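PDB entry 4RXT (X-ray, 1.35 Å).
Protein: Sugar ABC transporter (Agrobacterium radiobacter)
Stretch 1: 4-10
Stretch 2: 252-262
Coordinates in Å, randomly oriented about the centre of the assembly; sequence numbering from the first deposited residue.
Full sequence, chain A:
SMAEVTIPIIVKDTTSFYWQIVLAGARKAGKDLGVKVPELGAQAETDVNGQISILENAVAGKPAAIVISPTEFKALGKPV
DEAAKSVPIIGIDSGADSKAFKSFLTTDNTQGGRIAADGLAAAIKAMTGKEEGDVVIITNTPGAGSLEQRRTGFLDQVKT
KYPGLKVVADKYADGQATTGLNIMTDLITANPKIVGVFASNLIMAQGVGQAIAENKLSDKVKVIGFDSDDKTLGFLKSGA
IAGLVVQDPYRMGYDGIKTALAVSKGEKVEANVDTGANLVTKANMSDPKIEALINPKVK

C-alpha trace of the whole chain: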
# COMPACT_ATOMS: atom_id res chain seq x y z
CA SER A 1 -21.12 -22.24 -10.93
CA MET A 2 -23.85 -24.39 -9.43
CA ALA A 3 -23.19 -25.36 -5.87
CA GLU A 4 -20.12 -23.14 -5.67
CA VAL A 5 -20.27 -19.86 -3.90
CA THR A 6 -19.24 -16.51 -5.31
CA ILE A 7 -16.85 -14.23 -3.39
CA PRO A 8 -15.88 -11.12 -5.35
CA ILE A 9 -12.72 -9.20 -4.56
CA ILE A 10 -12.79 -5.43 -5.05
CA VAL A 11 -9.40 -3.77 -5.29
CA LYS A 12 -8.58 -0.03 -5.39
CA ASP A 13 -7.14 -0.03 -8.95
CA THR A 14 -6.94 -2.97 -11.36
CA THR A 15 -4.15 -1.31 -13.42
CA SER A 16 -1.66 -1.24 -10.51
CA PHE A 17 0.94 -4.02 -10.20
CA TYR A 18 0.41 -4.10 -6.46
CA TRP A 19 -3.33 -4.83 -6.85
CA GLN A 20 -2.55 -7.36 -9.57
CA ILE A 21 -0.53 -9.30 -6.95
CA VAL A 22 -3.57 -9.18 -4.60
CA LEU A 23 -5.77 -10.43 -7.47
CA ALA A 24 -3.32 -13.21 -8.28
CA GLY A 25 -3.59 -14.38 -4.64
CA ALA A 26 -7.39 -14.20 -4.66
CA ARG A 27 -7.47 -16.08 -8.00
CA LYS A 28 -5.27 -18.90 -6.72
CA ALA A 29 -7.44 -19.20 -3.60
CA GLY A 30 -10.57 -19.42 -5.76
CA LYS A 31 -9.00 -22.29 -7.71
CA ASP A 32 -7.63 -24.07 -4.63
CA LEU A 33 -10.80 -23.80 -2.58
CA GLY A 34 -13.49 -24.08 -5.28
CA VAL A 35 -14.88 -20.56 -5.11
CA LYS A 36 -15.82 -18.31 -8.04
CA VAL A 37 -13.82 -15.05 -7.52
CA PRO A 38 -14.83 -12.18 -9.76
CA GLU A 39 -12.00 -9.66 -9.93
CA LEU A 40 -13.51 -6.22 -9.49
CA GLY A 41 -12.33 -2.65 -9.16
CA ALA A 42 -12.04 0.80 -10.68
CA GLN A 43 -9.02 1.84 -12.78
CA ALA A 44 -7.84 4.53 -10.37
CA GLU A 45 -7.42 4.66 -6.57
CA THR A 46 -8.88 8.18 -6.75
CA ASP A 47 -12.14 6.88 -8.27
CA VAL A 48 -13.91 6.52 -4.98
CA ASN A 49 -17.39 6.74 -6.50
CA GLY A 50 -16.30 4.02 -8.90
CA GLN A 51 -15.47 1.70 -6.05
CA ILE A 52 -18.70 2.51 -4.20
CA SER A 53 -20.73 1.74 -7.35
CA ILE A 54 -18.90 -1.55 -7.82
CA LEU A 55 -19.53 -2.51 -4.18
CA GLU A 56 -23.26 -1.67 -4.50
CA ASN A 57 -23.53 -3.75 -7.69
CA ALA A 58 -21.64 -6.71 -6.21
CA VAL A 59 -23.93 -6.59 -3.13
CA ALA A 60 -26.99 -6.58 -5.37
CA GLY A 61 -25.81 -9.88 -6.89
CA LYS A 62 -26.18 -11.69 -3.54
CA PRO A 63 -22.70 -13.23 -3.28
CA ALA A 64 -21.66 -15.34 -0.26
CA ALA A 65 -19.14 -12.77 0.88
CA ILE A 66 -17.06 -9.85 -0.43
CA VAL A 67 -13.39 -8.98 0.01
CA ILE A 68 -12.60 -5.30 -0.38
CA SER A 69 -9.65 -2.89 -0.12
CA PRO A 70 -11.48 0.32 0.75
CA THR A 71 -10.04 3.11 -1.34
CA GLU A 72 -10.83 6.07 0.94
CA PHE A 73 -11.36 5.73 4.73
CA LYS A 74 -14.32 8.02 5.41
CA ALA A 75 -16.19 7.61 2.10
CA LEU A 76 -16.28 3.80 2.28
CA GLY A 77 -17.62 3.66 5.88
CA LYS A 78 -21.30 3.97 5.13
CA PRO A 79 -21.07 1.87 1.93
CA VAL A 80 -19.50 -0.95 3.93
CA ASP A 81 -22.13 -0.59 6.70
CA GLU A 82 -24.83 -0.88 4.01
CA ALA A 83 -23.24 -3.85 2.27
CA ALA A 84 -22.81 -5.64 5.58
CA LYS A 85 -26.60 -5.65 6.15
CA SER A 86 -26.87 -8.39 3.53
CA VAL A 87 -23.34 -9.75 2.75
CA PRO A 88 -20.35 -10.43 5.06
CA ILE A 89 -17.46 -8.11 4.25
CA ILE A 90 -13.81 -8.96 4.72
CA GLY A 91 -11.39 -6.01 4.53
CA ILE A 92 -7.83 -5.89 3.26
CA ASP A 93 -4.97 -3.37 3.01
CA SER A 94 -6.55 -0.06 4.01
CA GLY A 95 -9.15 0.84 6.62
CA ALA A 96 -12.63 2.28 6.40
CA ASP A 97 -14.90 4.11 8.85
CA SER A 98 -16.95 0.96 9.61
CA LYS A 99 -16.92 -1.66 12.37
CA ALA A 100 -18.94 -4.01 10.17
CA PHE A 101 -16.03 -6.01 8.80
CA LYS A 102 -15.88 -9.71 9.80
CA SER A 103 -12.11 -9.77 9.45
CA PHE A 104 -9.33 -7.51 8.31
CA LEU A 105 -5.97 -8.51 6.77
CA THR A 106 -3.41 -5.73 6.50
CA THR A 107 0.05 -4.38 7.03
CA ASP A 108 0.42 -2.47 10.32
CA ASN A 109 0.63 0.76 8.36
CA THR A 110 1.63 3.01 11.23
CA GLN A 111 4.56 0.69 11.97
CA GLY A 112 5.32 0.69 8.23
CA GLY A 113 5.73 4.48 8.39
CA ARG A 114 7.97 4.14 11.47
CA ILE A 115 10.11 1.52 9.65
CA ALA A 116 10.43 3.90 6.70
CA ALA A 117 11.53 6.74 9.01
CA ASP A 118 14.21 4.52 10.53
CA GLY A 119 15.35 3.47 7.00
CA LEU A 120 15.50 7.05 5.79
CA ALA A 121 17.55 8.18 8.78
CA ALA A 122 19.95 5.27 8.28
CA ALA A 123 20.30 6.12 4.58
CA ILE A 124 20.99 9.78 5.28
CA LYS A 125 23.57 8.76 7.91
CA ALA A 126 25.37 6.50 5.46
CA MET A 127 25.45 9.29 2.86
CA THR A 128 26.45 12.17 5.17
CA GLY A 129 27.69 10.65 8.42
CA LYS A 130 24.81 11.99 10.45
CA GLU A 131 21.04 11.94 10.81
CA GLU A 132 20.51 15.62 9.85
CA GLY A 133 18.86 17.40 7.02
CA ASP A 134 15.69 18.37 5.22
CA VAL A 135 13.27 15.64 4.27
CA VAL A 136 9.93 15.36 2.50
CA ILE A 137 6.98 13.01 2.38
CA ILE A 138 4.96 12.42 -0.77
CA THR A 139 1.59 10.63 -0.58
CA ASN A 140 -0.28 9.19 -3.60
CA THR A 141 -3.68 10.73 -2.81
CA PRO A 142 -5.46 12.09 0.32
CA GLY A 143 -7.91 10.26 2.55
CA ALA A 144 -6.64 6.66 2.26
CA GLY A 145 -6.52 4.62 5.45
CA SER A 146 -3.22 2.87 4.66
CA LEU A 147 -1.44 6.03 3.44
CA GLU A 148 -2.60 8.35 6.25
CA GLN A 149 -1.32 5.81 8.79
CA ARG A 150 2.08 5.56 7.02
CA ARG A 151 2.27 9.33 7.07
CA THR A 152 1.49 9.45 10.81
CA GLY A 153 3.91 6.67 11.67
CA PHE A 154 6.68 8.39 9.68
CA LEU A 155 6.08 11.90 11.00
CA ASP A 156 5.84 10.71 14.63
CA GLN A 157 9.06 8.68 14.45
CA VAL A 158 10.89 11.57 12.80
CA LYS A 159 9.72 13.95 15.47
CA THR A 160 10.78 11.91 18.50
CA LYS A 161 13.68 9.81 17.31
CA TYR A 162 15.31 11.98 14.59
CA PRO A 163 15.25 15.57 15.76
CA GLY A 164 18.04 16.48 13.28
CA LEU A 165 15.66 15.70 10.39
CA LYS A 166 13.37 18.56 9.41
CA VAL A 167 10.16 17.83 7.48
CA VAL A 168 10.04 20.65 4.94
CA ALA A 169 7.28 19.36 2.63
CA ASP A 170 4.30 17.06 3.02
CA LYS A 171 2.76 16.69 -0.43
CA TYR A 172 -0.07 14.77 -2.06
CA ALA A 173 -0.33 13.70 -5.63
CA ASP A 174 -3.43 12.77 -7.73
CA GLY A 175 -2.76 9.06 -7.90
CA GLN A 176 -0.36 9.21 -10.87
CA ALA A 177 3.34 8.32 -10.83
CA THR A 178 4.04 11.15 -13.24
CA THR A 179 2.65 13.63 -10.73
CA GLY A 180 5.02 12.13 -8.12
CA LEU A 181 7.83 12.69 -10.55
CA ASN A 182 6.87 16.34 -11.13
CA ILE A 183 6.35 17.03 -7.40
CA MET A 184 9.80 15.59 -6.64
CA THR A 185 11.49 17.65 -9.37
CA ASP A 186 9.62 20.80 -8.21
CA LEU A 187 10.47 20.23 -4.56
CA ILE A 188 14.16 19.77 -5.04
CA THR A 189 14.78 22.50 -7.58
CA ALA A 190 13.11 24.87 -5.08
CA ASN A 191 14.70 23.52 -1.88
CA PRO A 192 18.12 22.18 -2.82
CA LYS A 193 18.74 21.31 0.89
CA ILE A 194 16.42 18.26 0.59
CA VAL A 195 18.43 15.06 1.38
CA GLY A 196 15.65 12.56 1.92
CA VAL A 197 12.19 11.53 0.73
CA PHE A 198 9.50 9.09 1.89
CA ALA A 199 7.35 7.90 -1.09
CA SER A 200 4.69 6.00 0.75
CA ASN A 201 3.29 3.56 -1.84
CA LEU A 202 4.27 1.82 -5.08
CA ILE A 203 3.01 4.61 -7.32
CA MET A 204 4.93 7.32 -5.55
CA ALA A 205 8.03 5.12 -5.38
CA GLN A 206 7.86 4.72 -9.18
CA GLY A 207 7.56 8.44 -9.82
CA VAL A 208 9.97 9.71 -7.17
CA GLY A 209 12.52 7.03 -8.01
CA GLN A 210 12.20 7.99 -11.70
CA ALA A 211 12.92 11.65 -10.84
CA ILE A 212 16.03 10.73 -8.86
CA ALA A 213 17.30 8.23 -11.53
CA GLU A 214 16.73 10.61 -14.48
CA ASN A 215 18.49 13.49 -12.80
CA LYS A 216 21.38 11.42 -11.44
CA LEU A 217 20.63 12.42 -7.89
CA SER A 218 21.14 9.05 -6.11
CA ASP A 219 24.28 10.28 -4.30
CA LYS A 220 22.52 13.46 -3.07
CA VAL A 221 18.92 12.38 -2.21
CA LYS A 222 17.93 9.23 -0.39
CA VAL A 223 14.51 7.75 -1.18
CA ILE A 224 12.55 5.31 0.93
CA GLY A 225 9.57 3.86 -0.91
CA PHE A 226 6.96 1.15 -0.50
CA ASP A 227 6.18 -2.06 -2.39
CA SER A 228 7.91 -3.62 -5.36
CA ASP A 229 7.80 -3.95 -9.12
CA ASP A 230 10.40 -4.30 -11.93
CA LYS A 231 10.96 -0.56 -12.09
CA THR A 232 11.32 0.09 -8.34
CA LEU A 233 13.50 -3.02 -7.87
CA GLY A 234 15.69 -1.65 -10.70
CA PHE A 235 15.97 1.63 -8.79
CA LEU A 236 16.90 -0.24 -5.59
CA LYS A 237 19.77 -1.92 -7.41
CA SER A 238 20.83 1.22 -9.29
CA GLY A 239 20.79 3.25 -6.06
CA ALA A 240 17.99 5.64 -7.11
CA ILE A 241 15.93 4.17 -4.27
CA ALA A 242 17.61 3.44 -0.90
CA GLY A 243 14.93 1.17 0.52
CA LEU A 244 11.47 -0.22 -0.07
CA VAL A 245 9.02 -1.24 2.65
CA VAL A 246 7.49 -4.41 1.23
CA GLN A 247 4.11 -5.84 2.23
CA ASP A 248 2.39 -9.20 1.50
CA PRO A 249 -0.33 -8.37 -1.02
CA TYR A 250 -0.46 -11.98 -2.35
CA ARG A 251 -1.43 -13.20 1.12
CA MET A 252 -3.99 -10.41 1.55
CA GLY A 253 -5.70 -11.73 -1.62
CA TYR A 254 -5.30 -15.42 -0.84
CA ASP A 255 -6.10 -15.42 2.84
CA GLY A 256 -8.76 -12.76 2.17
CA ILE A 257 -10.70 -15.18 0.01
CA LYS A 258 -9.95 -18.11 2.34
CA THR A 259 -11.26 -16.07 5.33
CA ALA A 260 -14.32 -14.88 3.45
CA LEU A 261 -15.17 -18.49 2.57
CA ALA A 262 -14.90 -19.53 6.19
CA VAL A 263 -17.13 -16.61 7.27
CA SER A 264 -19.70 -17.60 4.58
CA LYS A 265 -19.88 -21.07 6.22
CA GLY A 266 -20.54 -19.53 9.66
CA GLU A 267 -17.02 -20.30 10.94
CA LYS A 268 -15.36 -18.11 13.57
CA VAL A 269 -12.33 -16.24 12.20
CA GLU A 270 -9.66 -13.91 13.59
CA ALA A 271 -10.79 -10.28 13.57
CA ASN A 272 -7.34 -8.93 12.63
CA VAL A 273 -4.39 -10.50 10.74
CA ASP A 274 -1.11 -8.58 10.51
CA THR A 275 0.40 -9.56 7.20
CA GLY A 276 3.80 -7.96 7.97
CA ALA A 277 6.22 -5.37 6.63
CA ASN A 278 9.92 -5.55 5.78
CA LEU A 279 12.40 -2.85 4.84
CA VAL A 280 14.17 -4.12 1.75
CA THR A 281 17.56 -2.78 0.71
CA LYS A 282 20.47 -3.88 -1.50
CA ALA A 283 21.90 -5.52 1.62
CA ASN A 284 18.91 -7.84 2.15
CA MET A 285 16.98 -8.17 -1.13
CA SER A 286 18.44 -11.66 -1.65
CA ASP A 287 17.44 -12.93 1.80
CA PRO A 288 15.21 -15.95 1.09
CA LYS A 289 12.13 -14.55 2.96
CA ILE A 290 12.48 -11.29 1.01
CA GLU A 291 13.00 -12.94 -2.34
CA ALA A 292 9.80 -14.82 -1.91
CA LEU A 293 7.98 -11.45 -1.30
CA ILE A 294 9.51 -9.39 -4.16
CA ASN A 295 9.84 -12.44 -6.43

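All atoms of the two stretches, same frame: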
# COMPACT_ATOMS: atom_id res chain seq x y z
N GLU A 4 -21.40 -23.72 -6.05
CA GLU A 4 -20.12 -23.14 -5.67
C GLU A 4 -20.37 -21.68 -5.47
O GLU A 4 -21.00 -21.03 -6.30
CB GLU A 4 -19.08 -23.46 -6.74
CG GLU A 4 -18.13 -22.35 -7.10
CD GLU A 4 -17.22 -22.73 -8.25
OE1 GLU A 4 -16.33 -23.59 -8.06
OE2 GLU A 4 -17.44 -22.16 -9.34
N VAL A 5 -19.98 -21.21 -4.30
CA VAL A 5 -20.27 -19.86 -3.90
C VAL A 5 -19.40 -18.87 -4.66
O VAL A 5 -18.37 -19.23 -5.27
CB VAL A 5 -20.19 -19.64 -2.36
CG1 VAL A 5 -21.16 -20.58 -1.65
CG2 VAL A 5 -18.77 -19.79 -1.87
N THR A 6 -19.91 -17.65 -4.71
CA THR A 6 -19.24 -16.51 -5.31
C THR A 6 -18.77 -15.54 -4.23
O THR A 6 -19.53 -15.12 -3.36
CB THR A 6 -20.15 -15.78 -6.33
OG1 THR A 6 -20.58 -16.70 -7.35
CG2 THR A 6 -19.41 -14.61 -6.96
N ILE A 7 -17.48 -15.21 -4.29
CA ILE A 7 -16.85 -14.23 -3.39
C ILE A 7 -16.02 -13.26 -4.25
O ILE A 7 -14.87 -13.55 -4.57
CB ILE A 7 -16.00 -14.93 -2.28
CG1 ILE A 7 -16.87 -15.90 -1.50
CG2 ILE A 7 -15.39 -13.86 -1.38
CD1 ILE A 7 -16.14 -16.70 -0.44
N PRO A 8 -16.63 -12.14 -4.66
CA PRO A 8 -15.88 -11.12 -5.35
C PRO A 8 -14.79 -10.49 -4.49
O PRO A 8 -14.93 -10.39 -3.27
CB PRO A 8 -16.93 -10.05 -5.68
CG PRO A 8 -18.24 -10.71 -5.49
CD PRO A 8 -18.01 -11.73 -4.43
N ILE A 9 -13.75 -10.05 -5.17
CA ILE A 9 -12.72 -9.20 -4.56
C ILE A 9 -12.71 -7.86 -5.31
O ILE A 9 -12.71 -7.83 -6.56
CB ILE A 9 -11.31 -9.84 -4.56
CG1 ILE A 9 -10.33 -8.95 -3.78
CG2 ILE A 9 -10.83 -10.24 -5.98
CD1 ILE A 9 -9.08 -9.70 -3.33
N ILE A 10 -12.74 -6.79 -4.52
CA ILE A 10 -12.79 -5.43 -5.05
C ILE A 10 -11.53 -4.74 -4.60
O ILE A 10 -11.33 -4.47 -3.42
CB ILE A 10 -14.03 -4.65 -4.53
CG1 ILE A 10 -15.31 -5.42 -4.87
CG2 ILE A 10 -14.06 -3.23 -5.12
CD1 ILE A 10 -16.55 -4.88 -4.19
N MET A 252 -2.74 -11.15 1.37
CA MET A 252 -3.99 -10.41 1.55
C MET A 252 -5.09 -10.94 0.61
O MET A 252 -6.25 -11.13 1.03
CB MET A 252 -3.80 -8.88 1.41
CG MET A 252 -3.03 -8.19 2.53
SD MET A 252 -2.85 -6.40 2.10
CE MET A 252 -1.10 -6.16 2.46
N GLY A 253 -4.76 -11.18 -0.66
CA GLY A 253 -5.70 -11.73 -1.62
C GLY A 253 -6.10 -13.17 -1.32
O GLY A 253 -7.28 -13.50 -1.27
N TYR A 254 -5.09 -14.00 -1.06
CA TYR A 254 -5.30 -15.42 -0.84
C TYR A 254 -6.08 -15.67 0.44
O TYR A 254 -7.13 -16.34 0.44
CB TYR A 254 -3.97 -16.18 -0.83
CG TYR A 254 -4.17 -17.68 -0.90
CD1 TYR A 254 -4.52 -18.40 0.23
CD2 TYR A 254 -4.09 -18.36 -2.12
CE1 TYR A 254 -4.74 -19.77 0.16
CE2 TYR A 254 -4.29 -19.73 -2.20
CZ TYR A 254 -4.62 -20.43 -1.06
OH TYR A 254 -4.85 -21.78 -1.20
N ASP A 255 -5.52 -15.19 1.55
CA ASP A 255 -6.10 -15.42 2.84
C ASP A 255 -7.35 -14.56 3.00
O ASP A 255 -8.21 -14.89 3.81
CB ASP A 255 -5.11 -15.17 3.96
CG ASP A 255 -4.13 -16.32 4.15
OD1 ASP A 255 -4.32 -17.39 3.53
OD2 ASP A 255 -3.20 -16.16 4.94
N GLY A 256 -7.48 -13.48 2.23
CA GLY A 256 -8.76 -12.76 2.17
C GLY A 256 -9.91 -13.63 1.70
O GLY A 256 -10.96 -13.71 2.33
N ILE A 257 -9.72 -14.24 0.53
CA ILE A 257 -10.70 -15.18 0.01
C ILE A 257 -10.92 -16.38 0.94
O ILE A 257 -12.05 -16.74 1.24
CB ILE A 257 -10.33 -15.67 -1.39
CG1 ILE A 257 -10.36 -14.50 -2.37
CG2 ILE A 257 -11.25 -16.82 -1.82
CD1 ILE A 257 -11.70 -13.81 -2.58
N LYS A 258 -9.83 -16.97 1.41
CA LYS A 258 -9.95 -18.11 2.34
C LYS A 258 -10.79 -17.73 3.60
O LYS A 258 -11.68 -18.51 4.02
CB LYS A 258 -8.57 -18.64 2.71
CG LYS A 258 -8.53 -19.93 3.48
CD LYS A 258 -7.11 -20.45 3.59
CE LYS A 258 -7.09 -21.80 4.26
NZ LYS A 258 -5.76 -22.40 4.08
N THR A 259 -10.51 -16.57 4.17
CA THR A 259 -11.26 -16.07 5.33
C THR A 259 -12.71 -15.79 5.01
O THR A 259 -13.59 -16.17 5.77
CB THR A 259 -10.61 -14.79 5.88
OG1 THR A 259 -9.25 -15.09 6.25
CG2 THR A 259 -11.40 -14.21 7.04
N ALA A 260 -12.96 -15.16 3.86
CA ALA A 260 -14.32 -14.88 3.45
C ALA A 260 -15.12 -16.19 3.27
O ALA A 260 -16.28 -16.25 3.67
CB ALA A 260 -14.36 -14.07 2.15
N LEU A 261 -14.51 -17.21 2.66
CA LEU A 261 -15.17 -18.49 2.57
C LEU A 261 -15.56 -19.04 3.94
O LEU A 261 -16.66 -19.56 4.14
CB LEU A 261 -14.28 -19.48 1.80
CG LEU A 261 -14.87 -20.89 1.61
CD1 LEU A 261 -16.20 -20.88 0.84
CD2 LEU A 261 -13.88 -21.82 0.93
N ALA A 262 -14.62 -18.99 4.87
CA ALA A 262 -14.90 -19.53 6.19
C ALA A 262 -16.06 -18.76 6.87
O ALA A 262 -16.98 -19.37 7.46
CB ALA A 262 -13.64 -19.47 7.06

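Stretch 1 is an extended segment that becomes a regular strand at Ile9 and Ile10, and stretch 2 is a run of helix that extends beyond both of its ends. The two are more than 240 residues apart in sequence, yet their backbones draw close where the CA atoms of Ile7 and Ile257 lie 7.1 Å apart. The helix satisfies its own backbone through i to i+4 hydrogen bonds, such as Leu261 N to Ile257 O at 2.9 Å and Ala260 N to Gly256 O at 2.9 Å; the bond from Gly256 N to Met252 O, also 2.9 Å, is weak. No hydrogen bond crosses between the stretches. What joins them is apolar packing, which buries 298 Å² summed over both sides.

The extended backbone of stretch 1 sets the pattern. Alternate residues, Val5, Ile7 and Ile9, direct their CA-to-CB bonds toward the helix, whereas that of Pro8 points away and Thr6 is out of reach. The helix answers with residues spaced three or four apart, Gly253, Ile257, Ala260 and Leu261, which its periodicity brings to the same side. Asp255, Lys258 and Thr259, all polar, take no part; Thr259 instead turns its OG1 back to Asp255 O, 2.7 Å away, within the helix.

Ile7 is the centre of the contact and has the largest covered area of any residue here. With chi1 in m and chi2 in t, its branched side chain spreads over the helix. Ile7 CG2 lies 3.7 Å from Ala260 CB and 3.9 Å from Ile257 CD1, while Ile7 CD1 reaches Leu261, 4.0 Å from its CB and 3.5 Å from its backbone N. That last approach is only packing, since a methyl carbon is no hydrogen-bond acceptor; the Leu261 amide donates to Ile257 O within the helix. Ala260 suits this place because its lone methyl points toward stretch 1 and meets Ile7 while letting the isoleucine lie close to the helix.

Ile257 and Leu261 both leave the helix sideways, but the ends of their side chains come nearer to stretch 1. In Ile257 both chi angles are m, and Ile257 CD1 sits 3.8 Å from Ile7 O and 4.5 Å from Ile9 CB, so this one methyl touches two successive inward-facing residues, Ile7 and Ile9. The contact has a cost: Ile7 O is buried with no hydrogen-bonding partner anywhere in the model. Leu261, with chi1 in t and chi2 in p, extends its CD1 to 3.9 Å from Val5 CG2, closing the partly exposed end of the interface with two aliphatic side chains.

At the other end, Ile9 adopts t for both chi angles and places its CD1 4.3 Å from Gly253 CA. Gly253 has no side chain, so the isoleucine methyl meets its CA, in the main chain. Gly256 lies a turn before Ala260 but is not in contact; a CB in ideal position there would fall 2.4 Å from Met252 O, so its bare CA fits the local path of the helix.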